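Local coordinates for protein putative sporulation-specific glycosylase ydhD (Bacillus subtilis subsp. subtilis str. 168, PDB 3CZ8) that probably hydrolyses glycosidic bonds in a cell-wall or chitin-like polysaccharide during sporulation, this piece being its family 18 glycosyl hydrolase domain, at residues M178-Y183 / E206-Q211; A151-T156 / P161-Y166; I36-Y41 / R110-V115; A196-I201 / M288-Q293; P256-A261 / F267-D272. The protein carries 1 engineered substitution. All coordinates share one frame; numbering follows the deposited sequence. Where two conformers were deposited one is given.

Contact 1: M178-Y183 / E206-Q211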
# COMPACT_ATOMS: atom_id res chain seq x y z
N MET A 178 13.34 -20.10 2.12
CA MET A 178 13.81 -19.03 2.99
C MET A 178 13.60 -17.70 2.29
O MET A 178 14.15 -17.47 1.21
CB MET A 178 15.29 -19.25 3.35
CG MET A 178 15.92 -18.21 4.28
SD MET A 178 17.68 -18.52 4.65
CE MET A 178 17.54 -20.08 5.47
N PHE A 179 12.76 -16.85 2.89
CA PHE A 179 12.54 -15.52 2.37
C PHE A 179 13.51 -14.59 3.09
O PHE A 179 13.35 -14.32 4.28
CB PHE A 179 11.10 -15.03 2.61
CG PHE A 179 10.01 -15.93 2.05
CD1 PHE A 179 10.23 -16.79 0.98
CD2 PHE A 179 8.72 -15.85 2.58
CE1 PHE A 179 9.21 -17.58 0.47
CE2 PHE A 179 7.69 -16.64 2.08
CZ PHE A 179 7.94 -17.50 1.02
N ILE A 180 14.52 -14.11 2.38
CA ILE A 180 15.51 -13.25 3.00
C ILE A 180 15.09 -11.81 2.82
O ILE A 180 14.94 -11.33 1.70
CB ILE A 180 16.93 -13.48 2.44
CG1 ILE A 180 17.39 -14.91 2.76
CG2 ILE A 180 17.92 -12.47 3.03
CD1 ILE A 180 18.62 -15.30 2.04
N MET A 181 14.87 -11.12 3.94
CA MET A 181 14.38 -9.75 3.89
C MET A 181 15.55 -8.78 3.72
O MET A 181 16.01 -8.17 4.69
CB MET A 181 13.48 -9.46 5.10
CG MET A 181 12.25 -10.39 5.22
SD MET A 181 11.04 -10.38 3.85
CE MET A 181 11.64 -11.62 2.77
N ALA A 182 16.02 -8.68 2.48
CA ALA A 182 17.26 -7.97 2.16
C ALA A 182 17.02 -6.47 1.94
O ALA A 182 17.08 -5.97 0.81
CB ALA A 182 17.93 -8.60 0.94
N TYR A 183 16.74 -5.77 3.04
CA TYR A 183 16.50 -4.33 3.04
C TYR A 183 16.65 -3.78 4.44
O TYR A 183 16.88 -4.55 5.38
CB TYR A 183 15.10 -3.98 2.48
CG TYR A 183 13.95 -4.74 3.11
CD1 TYR A 183 13.40 -4.33 4.33
CD2 TYR A 183 13.40 -5.85 2.48
CE1 TYR A 183 12.35 -5.03 4.91
CE2 TYR A 183 12.35 -6.55 3.06
CZ TYR A 183 11.83 -6.13 4.27
OH TYR A 183 10.79 -6.82 4.85
N GLU A 206 26.13 -14.42 -0.92
CA GLU A 206 27.39 -15.16 -0.82
C GLU A 206 27.50 -15.94 0.49
O GLU A 206 27.97 -17.08 0.51
CB GLU A 206 28.58 -14.20 -0.95
CG GLU A 206 29.73 -14.72 -1.82
CD GLU A 206 29.61 -14.27 -3.27
OE1 GLU A 206 29.62 -13.05 -3.52
OE2 GLU A 206 29.53 -15.14 -4.15
N PHE A 207 27.04 -15.32 1.57
CA PHE A 207 26.95 -15.94 2.89
C PHE A 207 25.89 -17.05 2.94
O PHE A 207 26.07 -18.06 3.61
CB PHE A 207 26.68 -14.86 3.94
CG PHE A 207 26.46 -15.39 5.34
CD1 PHE A 207 27.54 -15.77 6.13
CD2 PHE A 207 25.17 -15.46 5.87
CE1 PHE A 207 27.34 -16.25 7.42
CE2 PHE A 207 24.96 -15.93 7.17
CZ PHE A 207 26.05 -16.32 7.95
N THR A 208 24.78 -16.84 2.22
CA THR A 208 23.66 -17.78 2.22
C THR A 208 23.87 -19.03 1.34
O THR A 208 23.51 -20.14 1.73
CB THR A 208 22.33 -17.08 1.82
OG1 THR A 208 22.25 -15.81 2.47
CG2 THR A 208 21.15 -17.91 2.25
N ILE A 209 24.45 -18.85 0.16
CA ILE A 209 24.66 -19.95 -0.78
C ILE A 209 25.77 -20.93 -0.34
O ILE A 209 25.95 -22.00 -0.93
CB ILE A 209 24.96 -19.45 -2.22
CG1 ILE A 209 26.28 -18.66 -2.25
CG2 ILE A 209 23.77 -18.66 -2.77
CD1 ILE A 209 26.64 -18.08 -3.59
N ALA A 210 26.50 -20.55 0.71
CA ALA A 210 27.48 -21.41 1.35
C ALA A 210 26.83 -22.25 2.44
O ALA A 210 27.49 -23.09 3.05
CB ALA A 210 28.61 -20.57 1.93
N GLN A 211 25.54 -22.02 2.67
CA GLN A 211 24.84 -22.64 3.79
C GLN A 211 23.50 -23.27 3.43
O GLN A 211 23.04 -24.18 4.12
CB GLN A 211 24.64 -21.61 4.91
CG GLN A 211 25.84 -21.46 5.83
CD GLN A 211 25.69 -20.31 6.80
OE1 GLN A 211 25.56 -19.15 6.39
NE2 GLN A 211 25.70 -20.61 8.09

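Contact 2: A151-T156 / P161-Y166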
# COMPACT_ATOMS: atom_id res chain seq x y z
N ALA A 151 10.45 -15.99 7.01
CA ALA A 151 11.01 -14.67 6.74
C ALA A 151 12.14 -14.44 7.74
O ALA A 151 11.92 -14.50 8.95
CB ALA A 151 9.93 -13.60 6.86
N VAL A 152 13.35 -14.22 7.23
CA VAL A 152 14.53 -13.93 8.06
C VAL A 152 15.14 -12.59 7.66
O VAL A 152 15.01 -12.16 6.51
CB VAL A 152 15.63 -15.06 7.99
CG1 VAL A 152 15.11 -16.38 8.55
CG2 VAL A 152 16.17 -15.24 6.58
N PRO A 153 15.81 -11.90 8.61
CA PRO A 153 16.55 -10.70 8.22
C PRO A 153 17.82 -11.07 7.46
O PRO A 153 18.37 -12.16 7.66
CB PRO A 153 16.90 -10.03 9.55
CG PRO A 153 16.14 -10.78 10.61
CD PRO A 153 15.91 -12.14 10.06
N ALA A 154 18.28 -10.17 6.59
CA ALA A 154 19.50 -10.39 5.82
C ALA A 154 20.72 -10.45 6.73
O ALA A 154 20.89 -9.62 7.62
CB ALA A 154 19.67 -9.30 4.79
N LYS A 155 21.55 -11.47 6.50
CA LYS A 155 22.77 -11.68 7.27
C LYS A 155 23.96 -11.75 6.34
O LYS A 155 23.87 -12.34 5.26
CB LYS A 155 22.69 -12.98 8.09
CG LYS A 155 21.83 -12.88 9.34
CD LYS A 155 21.82 -14.18 10.16
CE LYS A 155 23.16 -14.44 10.84
NZ LYS A 155 23.01 -15.36 12.00
N THR A 156 25.07 -11.15 6.78
CA THR A 156 26.33 -11.17 6.03
C THR A 156 27.41 -11.93 6.79
O THR A 156 28.40 -12.38 6.20
CB THR A 156 26.82 -9.74 5.67
OG1 THR A 156 27.94 -9.83 4.79
CG2 THR A 156 27.21 -8.95 6.92
N PRO A 161 24.73 -9.44 17.01
CA PRO A 161 23.95 -9.99 18.13
C PRO A 161 22.45 -10.15 17.87
O PRO A 161 21.89 -11.21 18.18
CB PRO A 161 24.19 -8.96 19.26
CG PRO A 161 25.41 -8.21 18.86
CD PRO A 161 25.34 -8.15 17.37
N TRP A 162 21.80 -9.12 17.32
CA TRP A 162 20.37 -9.17 17.00
C TRP A 162 20.03 -10.01 15.74
O TRP A 162 18.87 -10.12 15.36
CB TRP A 162 19.79 -7.76 16.90
CG TRP A 162 20.36 -6.92 15.79
CD1 TRP A 162 19.86 -6.81 14.52
CD2 TRP A 162 21.52 -6.09 15.84
NE1 TRP A 162 20.65 -5.96 13.78
CE2 TRP A 162 21.67 -5.49 14.57
CE3 TRP A 162 22.45 -5.78 16.85
CZ2 TRP A 162 22.71 -4.61 14.27
CZ3 TRP A 162 23.49 -4.90 16.55
CH2 TRP A 162 23.61 -4.33 15.26
N LEU A 163 21.05 -10.60 15.12
CA LEU A 163 20.87 -11.47 13.97
C LEU A 163 21.30 -12.90 14.31
O LEU A 163 21.14 -13.82 13.49
CB LEU A 163 21.69 -10.94 12.77
CG LEU A 163 21.39 -9.55 12.19
CD1 LEU A 163 22.32 -9.25 11.04
CD2 LEU A 163 19.94 -9.41 11.74
N ARG A 164 21.83 -13.09 15.51
CA ARG A 164 22.47 -14.34 15.90
C ARG A 164 21.45 -15.45 16.15
O ARG A 164 21.77 -16.62 16.02
CB ARG A 164 23.39 -14.12 17.11
CG ARG A 164 24.78 -14.71 16.95
CD ARG A 164 24.85 -16.14 17.44
NE ARG A 164 25.84 -16.93 16.70
CZ ARG A 164 26.23 -18.16 17.04
NH1 ARG A 164 25.75 -18.75 18.13
NH2 ARG A 164 27.13 -18.79 16.30
N GLY A 165 20.21 -15.07 16.46
CA GLY A 165 19.09 -16.00 16.62
C GLY A 165 18.66 -16.75 15.35
O GLY A 165 17.87 -17.69 15.41
N TYR A 166 19.21 -16.33 14.20
CA TYR A 166 18.86 -16.90 12.91
C TYR A 166 20.02 -17.67 12.31
O TYR A 166 20.87 -17.12 11.62
CB TYR A 166 18.36 -15.80 11.95
CG TYR A 166 17.21 -15.03 12.53
CD1 TYR A 166 15.92 -15.56 12.53
CD2 TYR A 166 17.41 -13.77 13.11
CE1 TYR A 166 14.85 -14.86 13.07
CE2 TYR A 166 16.34 -13.06 13.66
CZ TYR A 166 15.07 -13.62 13.63
OH TYR A 166 14.00 -12.95 14.16

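Contact 3: I36-Y41 / R110-V115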
# COMPACT_ATOMS: atom_id res chain seq x y z
N ILE A 36 1.41 -16.57 -1.81
CA ILE A 36 1.02 -15.33 -1.15
C ILE A 36 0.99 -15.64 0.34
O ILE A 36 0.30 -16.56 0.77
CB ILE A 36 -0.37 -14.84 -1.65
CG1 ILE A 36 -0.24 -14.16 -3.01
CG2 ILE A 36 -1.03 -13.88 -0.65
CD1 ILE A 36 -1.56 -13.98 -3.74
N SER A 37 1.78 -14.89 1.12
CA SER A 37 1.77 -15.04 2.56
C SER A 37 0.91 -13.94 3.17
O SER A 37 1.31 -12.77 3.19
CB SER A 37 3.19 -15.03 3.13
OG SER A 37 4.06 -15.83 2.35
N ILE A 38 -0.23 -14.31 3.69
CA ILE A 38 -1.17 -13.38 4.25
C ILE A 38 -0.84 -12.98 5.67
O ILE A 38 -0.73 -13.80 6.51
CB ILE A 38 -2.59 -13.92 4.18
CG1 ILE A 38 -2.98 -14.20 2.75
CG2 ILE A 38 -3.54 -12.96 4.75
CD1 ILE A 38 -4.03 -15.12 2.63
N PHE A 39 -0.73 -11.69 5.93
CA PHE A 39 -0.39 -11.18 7.24
C PHE A 39 -1.61 -11.05 8.11
O PHE A 39 -2.65 -10.85 7.61
CB PHE A 39 0.38 -9.87 7.13
CG PHE A 39 1.84 -10.06 6.90
CD1 PHE A 39 2.74 -9.86 7.91
CD2 PHE A 39 2.31 -10.49 5.70
CE1 PHE A 39 4.05 -10.07 7.69
CE2 PHE A 39 3.61 -10.69 5.52
CZ PHE A 39 4.47 -10.48 6.51
N GLU A 40 -1.50 -11.09 9.42
CA GLU A 40 -0.75 -12.06 10.17
C GLU A 40 -1.66 -12.78 11.15
O GLU A 40 -2.73 -12.31 11.44
CB GLU A 40 0.30 -11.34 10.95
CG GLU A 40 -0.21 -10.11 11.59
CD GLU A 40 -0.56 -10.30 13.02
OE1 GLU A 40 -1.42 -9.59 13.51
OE2 GLU A 40 0.05 -11.15 13.66
N TYR A 41 -1.22 -13.93 11.65
CA TYR A 41 -1.66 -14.46 12.93
C TYR A 41 -0.58 -14.31 13.96
O TYR A 41 0.55 -14.52 13.67
CB TYR A 41 -2.00 -15.93 12.81
CG TYR A 41 -3.23 -16.26 12.02
CD1 TYR A 41 -3.18 -16.34 10.65
CD2 TYR A 41 -4.43 -16.51 12.64
CE1 TYR A 41 -4.26 -16.64 9.96
CE2 TYR A 41 -5.51 -16.82 11.95
CZ TYR A 41 -5.43 -16.89 10.61
OH TYR A 41 -6.51 -17.19 9.86
N ARG A 110 -8.52 -23.95 8.01
CA ARG A 110 -8.72 -22.79 7.14
C ARG A 110 -8.38 -23.06 5.67
O ARG A 110 -8.81 -22.31 4.79
CB ARG A 110 -7.95 -21.58 7.67
CG ARG A 110 -8.38 -21.11 9.06
CD ARG A 110 -9.37 -19.94 9.01
NE ARG A 110 -10.73 -20.36 8.65
CZ ARG A 110 -11.28 -20.19 7.45
NH1 ARG A 110 -12.52 -20.60 7.23
NH2 ARG A 110 -10.59 -19.63 6.46
N GLY A 111 -7.60 -24.10 5.41
CA GLY A 111 -7.29 -24.49 4.03
C GLY A 111 -6.10 -23.80 3.38
O GLY A 111 -6.06 -23.64 2.15
N TYR A 112 -5.13 -23.41 4.19
CA TYR A 112 -3.88 -22.86 3.67
C TYR A 112 -3.02 -23.96 3.08
O TYR A 112 -3.16 -25.13 3.44
CB TYR A 112 -3.10 -22.17 4.79
CG TYR A 112 -3.60 -20.79 5.17
CD1 TYR A 112 -3.35 -19.69 4.35
CD2 TYR A 112 -4.30 -20.58 6.36
CE1 TYR A 112 -3.79 -18.41 4.70
CE2 TYR A 112 -4.74 -19.31 6.72
CZ TYR A 112 -4.47 -18.23 5.88
OH TYR A 112 -4.91 -16.97 6.22
N GLY A 113 -2.14 -23.60 2.14
CA GLY A 113 -1.19 -24.55 1.57
C GLY A 113 0.13 -24.65 2.33
O GLY A 113 1.03 -25.39 1.92
N GLY A 114 0.24 -23.92 3.43
CA GLY A 114 1.47 -23.88 4.21
C GLY A 114 1.57 -22.64 5.07
O GLY A 114 0.57 -21.94 5.28
N VAL A 115 2.76 -22.38 5.60
CA VAL A 115 2.98 -21.19 6.42
C VAL A 115 4.21 -20.37 6.05
O VAL A 115 5.08 -20.81 5.29
CB VAL A 115 3.08 -21.49 7.95
CG1 VAL A 115 1.76 -21.96 8.50
CG2 VAL A 115 4.19 -22.47 8.25

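Contact 4: A196-I201 / M288-Q293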
# COMPACT_ATOMS: atom_id res chain seq x y z
N ALA A 196 18.61 -0.94 0.31
CA ALA A 196 19.06 -2.26 -0.09
C ALA A 196 20.20 -2.15 -1.10
O ALA A 196 20.01 -2.43 -2.29
CB ALA A 196 17.90 -3.06 -0.66
N PRO A 197 21.39 -1.73 -0.63
CA PRO A 197 22.51 -1.57 -1.56
C PRO A 197 22.91 -2.92 -2.15
O PRO A 197 22.93 -3.93 -1.43
CB PRO A 197 23.62 -1.00 -0.67
CG PRO A 197 23.26 -1.36 0.72
CD PRO A 197 21.77 -1.42 0.76
N ILE A 198 23.20 -2.92 -3.45
CA ILE A 198 23.48 -4.16 -4.19
C ILE A 198 24.76 -4.85 -3.71
O ILE A 198 24.91 -6.07 -3.84
CB ILE A 198 23.48 -3.90 -5.73
CG1 ILE A 198 23.01 -5.14 -6.51
CG2 ILE A 198 24.83 -3.34 -6.21
CD1 ILE A 198 24.11 -5.94 -7.16
N THR A 199 25.65 -4.06 -3.11
CA THR A 199 26.88 -4.53 -2.50
C THR A 199 26.59 -5.42 -1.29
O THR A 199 27.21 -6.47 -1.13
CB THR A 199 27.79 -3.34 -2.09
OG1 THR A 199 27.04 -2.38 -1.33
CG2 THR A 199 28.36 -2.64 -3.33
N GLU A 200 25.64 -5.02 -0.46
CA GLU A 200 25.28 -5.80 0.72
C GLU A 200 24.39 -7.01 0.39
O GLU A 200 24.40 -8.01 1.11
CB GLU A 200 24.64 -4.91 1.79
CG GLU A 200 25.56 -3.84 2.37
CD GLU A 200 26.85 -4.39 2.98
OE1 GLU A 200 26.78 -5.35 3.79
OE2 GLU A 200 27.93 -3.86 2.66
N ILE A 201 23.63 -6.90 -0.70
CA ILE A 201 22.81 -8.01 -1.22
C ILE A 201 23.73 -9.13 -1.72
O ILE A 201 23.49 -10.31 -1.44
CB ILE A 201 21.83 -7.52 -2.33
CG1 ILE A 201 20.74 -6.64 -1.73
CG2 ILE A 201 21.19 -8.69 -3.09
CD1 ILE A 201 19.99 -5.84 -2.76
N MET A 288 15.44 -2.32 -9.09
CA MET A 288 14.65 -3.53 -8.96
C MET A 288 15.03 -4.54 -10.04
O MET A 288 14.96 -5.75 -9.81
CB MET A 288 13.16 -3.21 -9.02
CG MET A 288 12.27 -4.13 -8.18
SD MET A 288 11.66 -3.44 -6.63
CE MET A 288 13.12 -3.37 -5.64
N SER A 289 15.41 -4.04 -11.22
CA SER A 289 15.95 -4.87 -12.30
C SER A 289 17.24 -5.56 -11.87
O SER A 289 17.40 -6.76 -12.08
CB SER A 289 16.20 -4.05 -13.56
OG SER A 289 14.98 -3.65 -14.16
N ARG A 290 18.15 -4.79 -11.27
CA ARG A 290 19.43 -5.28 -10.77
C ARG A 290 19.29 -6.36 -9.70
O ARG A 290 20.16 -7.23 -9.58
CB ARG A 290 20.30 -4.13 -10.24
CG ARG A 290 21.08 -3.36 -11.32
CD ARG A 290 22.17 -4.21 -11.98
NE ARG A 290 23.27 -4.53 -11.07
CZ ARG A 290 24.52 -4.09 -11.20
NH1 ARG A 290 25.44 -4.44 -10.31
NH2 ARG A 290 24.86 -3.31 -12.22
N LYS A 291 18.20 -6.31 -8.94
CA LYS A 291 17.91 -7.32 -7.93
C LYS A 291 17.44 -8.64 -8.54
O LYS A 291 17.85 -9.71 -8.08
CB LYS A 291 16.90 -6.79 -6.91
CG LYS A 291 17.50 -5.84 -5.90
CD LYS A 291 16.43 -4.97 -5.29
CE LYS A 291 16.94 -4.17 -4.11
NZ LYS A 291 18.02 -3.20 -4.45
N MET A 292 16.59 -8.57 -9.57
CA MET A 292 16.22 -9.77 -10.34
C MET A 292 17.43 -10.33 -11.11
O MET A 292 17.56 -11.53 -11.28
CB MET A 292 15.03 -9.50 -11.27
CG MET A 292 14.53 -10.72 -12.06
SD MET A 292 14.24 -12.23 -11.10
CE MET A 292 12.47 -12.25 -10.96
N GLN A 293 18.33 -9.43 -11.53
CA GLN A 293 19.57 -9.79 -12.20
C GLN A 293 20.52 -10.60 -11.32
O GLN A 293 21.08 -11.60 -11.78
CB GLN A 293 20.27 -8.55 -12.74
CG GLN A 293 19.75 -8.07 -14.09
CD GLN A 293 20.39 -6.77 -14.53
OE1 GLN A 293 21.61 -6.58 -14.40
NE2 GLN A 293 19.58 -5.85 -15.06

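Contact 5: P256-A261 / F267-D272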
# COMPACT_ATOMS: atom_id res chain seq x y z
N PRO A 256 15.96 16.46 -9.11
CA PRO A 256 16.43 15.43 -10.05
C PRO A 256 16.77 14.12 -9.35
O PRO A 256 17.41 14.11 -8.29
CB PRO A 256 17.68 16.07 -10.66
CG PRO A 256 18.14 17.08 -9.67
CD PRO A 256 16.91 17.58 -8.97
N ILE A 257 16.32 13.01 -9.94
CA ILE A 257 16.55 11.68 -9.37
C ILE A 257 17.88 11.12 -9.88
O ILE A 257 18.01 10.75 -11.05
CB ILE A 257 15.39 10.70 -9.68
CG1 ILE A 257 14.07 11.24 -9.12
CG2 ILE A 257 15.69 9.31 -9.11
CD1 ILE A 257 12.82 10.56 -9.67
N GLN A 258 18.86 11.09 -8.98
CA GLN A 258 20.18 10.54 -9.30
C GLN A 258 20.32 9.08 -8.86
O GLN A 258 19.47 8.55 -8.14
CB GLN A 258 21.31 11.42 -8.76
CG GLN A 258 21.00 12.17 -7.48
CD GLN A 258 22.00 13.27 -7.18
OE1 GLN A 258 21.79 14.09 -6.29
NE2 GLN A 258 23.11 13.29 -7.92
N TYR A 259 21.39 8.44 -9.32
CA TYR A 259 21.58 7.01 -9.16
C TYR A 259 23.00 6.69 -8.72
O TYR A 259 23.97 7.05 -9.41
CB TYR A 259 21.26 6.31 -10.49
CG TYR A 259 21.07 4.81 -10.40
CD1 TYR A 259 19.86 4.27 -9.97
CD2 TYR A 259 22.09 3.94 -10.76
CE1 TYR A 259 19.67 2.90 -9.89
CE2 TYR A 259 21.91 2.56 -10.69
CZ TYR A 259 20.70 2.05 -10.26
OH TYR A 259 20.51 0.69 -10.18
N SER A 260 23.13 6.04 -7.56
CA SER A 260 24.43 5.61 -7.07
C SER A 260 24.94 4.43 -7.89
O SER A 260 24.22 3.44 -8.06
CB SER A 260 24.36 5.24 -5.59
OG SER A 260 25.61 4.76 -5.13
N ALA A 261 26.15 4.55 -8.41
CA ALA A 261 26.76 3.50 -9.22
C ALA A 261 27.21 2.34 -8.33
O ALA A 261 27.01 1.17 -8.69
CB ALA A 261 27.94 4.05 -10.01
N PHE A 267 18.47 7.95 -5.45
CA PHE A 267 18.39 8.92 -4.36
C PHE A 267 18.18 10.32 -4.89
O PHE A 267 18.45 10.59 -6.06
CB PHE A 267 19.62 8.84 -3.44
CG PHE A 267 20.90 9.36 -4.05
CD1 PHE A 267 21.42 10.59 -3.65
CD2 PHE A 267 21.59 8.62 -5.01
CE1 PHE A 267 22.60 11.07 -4.20
CE2 PHE A 267 22.77 9.10 -5.57
CZ PHE A 267 23.28 10.33 -5.17
N PHE A 268 17.67 11.21 -4.03
CA PHE A 268 17.62 12.63 -4.34
C PHE A 268 17.65 13.47 -3.07
O PHE A 268 17.37 12.97 -1.98
CB PHE A 268 16.42 13.00 -5.23
CG PHE A 268 15.08 12.76 -4.59
CD1 PHE A 268 14.42 13.78 -3.90
CD2 PHE A 268 14.44 11.53 -4.72
CE1 PHE A 268 13.17 13.57 -3.34
CE2 PHE A 268 13.19 11.31 -4.15
CZ PHE A 268 12.55 12.35 -3.46
N ARG A 269 17.98 14.75 -3.23
CA ARG A 269 17.90 15.72 -2.14
C ARG A 269 17.01 16.89 -2.53
O ARG A 269 16.88 17.20 -3.72
CB ARG A 269 19.29 16.22 -1.74
CG ARG A 269 20.19 15.16 -1.12
CD ARG A 269 21.58 15.70 -0.80
NE ARG A 269 22.43 14.66 -0.22
CZ ARG A 269 23.26 13.89 -0.91
NH1 ARG A 269 23.39 14.04 -2.22
NH2 ARG A 269 23.99 12.98 -0.28
N TYR A 270 16.38 17.51 -1.54
CA TYR A 270 15.58 18.71 -1.75
C TYR A 270 15.55 19.58 -0.49
O TYR A 270 15.89 19.11 0.60
CB TYR A 270 14.15 18.36 -2.19
CG TYR A 270 13.28 17.67 -1.15
CD1 TYR A 270 12.54 18.41 -0.23
CD2 TYR A 270 13.19 16.28 -1.10
CE1 TYR A 270 11.74 17.78 0.73
CE2 TYR A 270 12.39 15.63 -0.15
CZ TYR A 270 11.66 16.39 0.76
OH TYR A 270 10.87 15.78 1.70
N SER A 271 15.14 20.83 -0.64
CA SER A 271 14.91 21.73 0.49
C SER A 271 13.43 22.01 0.60
O SER A 271 12.79 22.38 -0.38
CB SER A 271 15.69 23.03 0.33
OG SER A 271 17.08 22.79 0.24
N ASP A 272 12.87 21.84 1.80
CA ASP A 272 11.44 22.04 2.00
C ASP A 272 11.09 23.52 2.22
O ASP A 272 11.97 24.39 2.18
CB ASP A 272 10.89 21.13 3.12
CG ASP A 272 11.53 21.37 4.48
OD1 ASP A 272 12.38 22.27 4.62
OD2 ASP A 272 11.16 20.64 5.43
O HOH W 1 18.90 15.28 -6.17

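Contact 1: M178-Y183 / E206-Q211
Ile180 and Thr208 reach toward each other, tip to tip, between strand 177-181 and helix 198-208. The delta methyl of Ile180 does the touching: CD1 lies 3.6 Å from Thr208 CG2 and 3.7 Å from Thr208 OG1, so it meets both branches of the threonine. Ile180 reaches that far because CG1 stands beside the backbone N (chi1 -63°) and the chain then runs on extended to CD1. Thr208 OG1 also hydrogen-bonds to Thr204 O of its own helix, so the hydroxyl's polar need is met there while both OG1 and CG2 face Ile180 CD1. Met178, two residues earlier on the same side of the strand, adds a looser touch, its SD 4.3 Å from Thr208 CG2. Tyr168 of helix 168-174 and Ile217 of strand 217-220 pack against both Ile180 and Thr208. The arrangement is typical of a beta-alpha-beta unit in a TIM barrel, the helix laid against the outside of its parallel strands.

Contact 2: A151-T156 / P161-Y166
Lys155 reaches across to the turn formed by Leu163 to Tyr166, and its chain finds partners there from CG to the tip. CB leaves toward the loop; CG passes alongside Leu163, 3.9 Å from its CB, the two side chains running in opposite directions. CD comes 3.4 Å from both Leu163 O and Tyr166 O. A bend at chi3 (71°) then turns the end of the chain in between these carbonyls, CE passing 3.4 Å from Leu163 O. NZ donates to Leu163 O and to Tyr166 O, each at 2.8 Å, from above both carbonyl planes. Leu163 O also takes the turn's own bond from Tyr166 N, which arrives at the opposite face of its plane, so one oxygen is gripped twice. Pro153 lies over one face of the Tyr166 ring in a CH-pi contact, CD 3.7 Å from the centroid and 12° off the normal, while Pro153 CB touches Leu163 CD2. The Tyr166 hydroxyl bonds to Phe119 O. The type I turn is thus tied to the chain just after strand 147-153, in a loop at the C-terminal end of a TIM-barrel strand. The Tyr166 side chain is about 4 Å from that of Glu120, the predicted proton donor, beside the probable catalytic site.

Contact 3: I36-Y41 / R110-V115
Segment 36-41, within strand 35-42, is extended throughout, whereas the chain opposite leaves helix 93-110 through Gly111, at positive phi (87°), and enters strand 114-118 only at Gly114; no hydrogen bond joins the two segments. Tyr112 carries the contact. Its ring meets Ile38 at the edge and in plane, CE1 3.9 Å from Ile38 CD1, the two side chains crossing at about a right angle. Tyr41 comes from the opposite direction, and the Tyr112 OH lies in plane at the edge of the Tyr41 ring, 3.8 Å from Tyr41 CE1. Both hydroxyls bond to one oxygen, Asp55 OD1. Arg110 joins them: its CD is 4.1 Å from Tyr41 OH, and bends at chi2 and chi3 fold the chain so that NH2 makes a salt bridge to Asp55 OD2. This carboxylate is therefore held at both oxygens. Ile59 of helix 56-64 and Val107 of helix 93-110 flank Tyr112, with Ala71 of the intervening strand 68-77 against its side chain, placing the contact between these helices and the barrel strands.

Contact 4: A196-I201 / M288-Q293
Lys291 stretches from helix 285-297 to the start of helix 198-208, where its NZ donates a 3.0 Å hydrogen bond to Ala196 O. The donor lies in the carbonyl plane, at a C=O...N angle of 147°. The chain leaves beside its backbone N, runs extended through chi2 and chi3, and bends at chi4 (62°), which turns the ammonium to the carbonyl. Along the way CE rests 3.7 Å from Ala196 CB and equally close to Ile201 CD1; the isoleucine crosses the lysine at about a right angle. NZ has a second partner in Glu283 OE2, a salt bridge that probably helps to balance the charge of the buried lysine. With an alanine here, Ala196 O and Glu283 would probably lose their mate and a gap would open beside Ile201 CD1. Farther out, Arg290 is folded at chi2 and chi3, so its guanidinium swings back and Ile198 CD1 meets it at the edge, 3.7 Å from NH1. Pro197 holds the N-cap position just before helix 198-208; Ile294 of helix 285-297 packs on both isoleucines, and Ile303 of strand 302-310 lies against Lys291, so the two helices meet with the barrel sheet beside them.

Contact 5: P256-A261 / F267-D272
Gln258 and Phe267 form an antiparallel hydrogen-bonded pair, and two backbone bonds join them. Phe267 N donates to Gln258 O at 2.9 Å, nearly straight (171°), whereas Gln258 N to Phe267 O, 3.0 Å, is bent to 135° at the hydrogen. A water continues the link beyond the pair: it donates to Pro256 O and Gln258 OE1 and accepts from Arg269 N. The flat groups stack. The Gln258 amide lies nearly parallel to the Phe267 ring, and Gln258 CG makes a CH-pi contact over one face, 3.9 Å from the centroid; at the edge of the ring, in plane, sits Ser260 N. The phenyl is brought there by its chi1 of 71°, which sets CG between the backbone N and the carbonyl carbon. Trp281 also stacks on this ring. A serine at Phe267 would probably leave the Gln258 side chain without its stacking surface and freer to turn. Apolar contact is light: Ile257 CG1 comes only to 4.4 Å from Phe268 CD2. With much of the contact at the surface, the hairpin is joined here by one backbone pair, a bridging water and an amide-on-ring stack, rather than by a deep apolar core.

Overall arrangement
Contacts 1 and 2 meet on neighbouring strands of the barrel: Met181 N lies 2.8 Å from Val152 O, and their centres are 10 Å apart. Contact 2 comes closest to the predicted proton donor Glu120, the side chain of Tyr166 about 4 Å from that of Glu120, whereas the Ile180 side chain of contact 1 is about 12 Å from it. Contact 4 shares helix 198-208 with contact 1. Contacts 3 and 4 lie on opposite sides of the chain's centre, their centres 28 Å apart, and both reach the second subunit; a glycerol, probably from the crystallisation liquor, is about 5 Å from the Ile38 side chain. Contact 5, in the antiparallel sheet outside the barrel, lies within the chain loop closed by contact 4; Arg290 CG and Tyr259 OH touch at 4.2 Å.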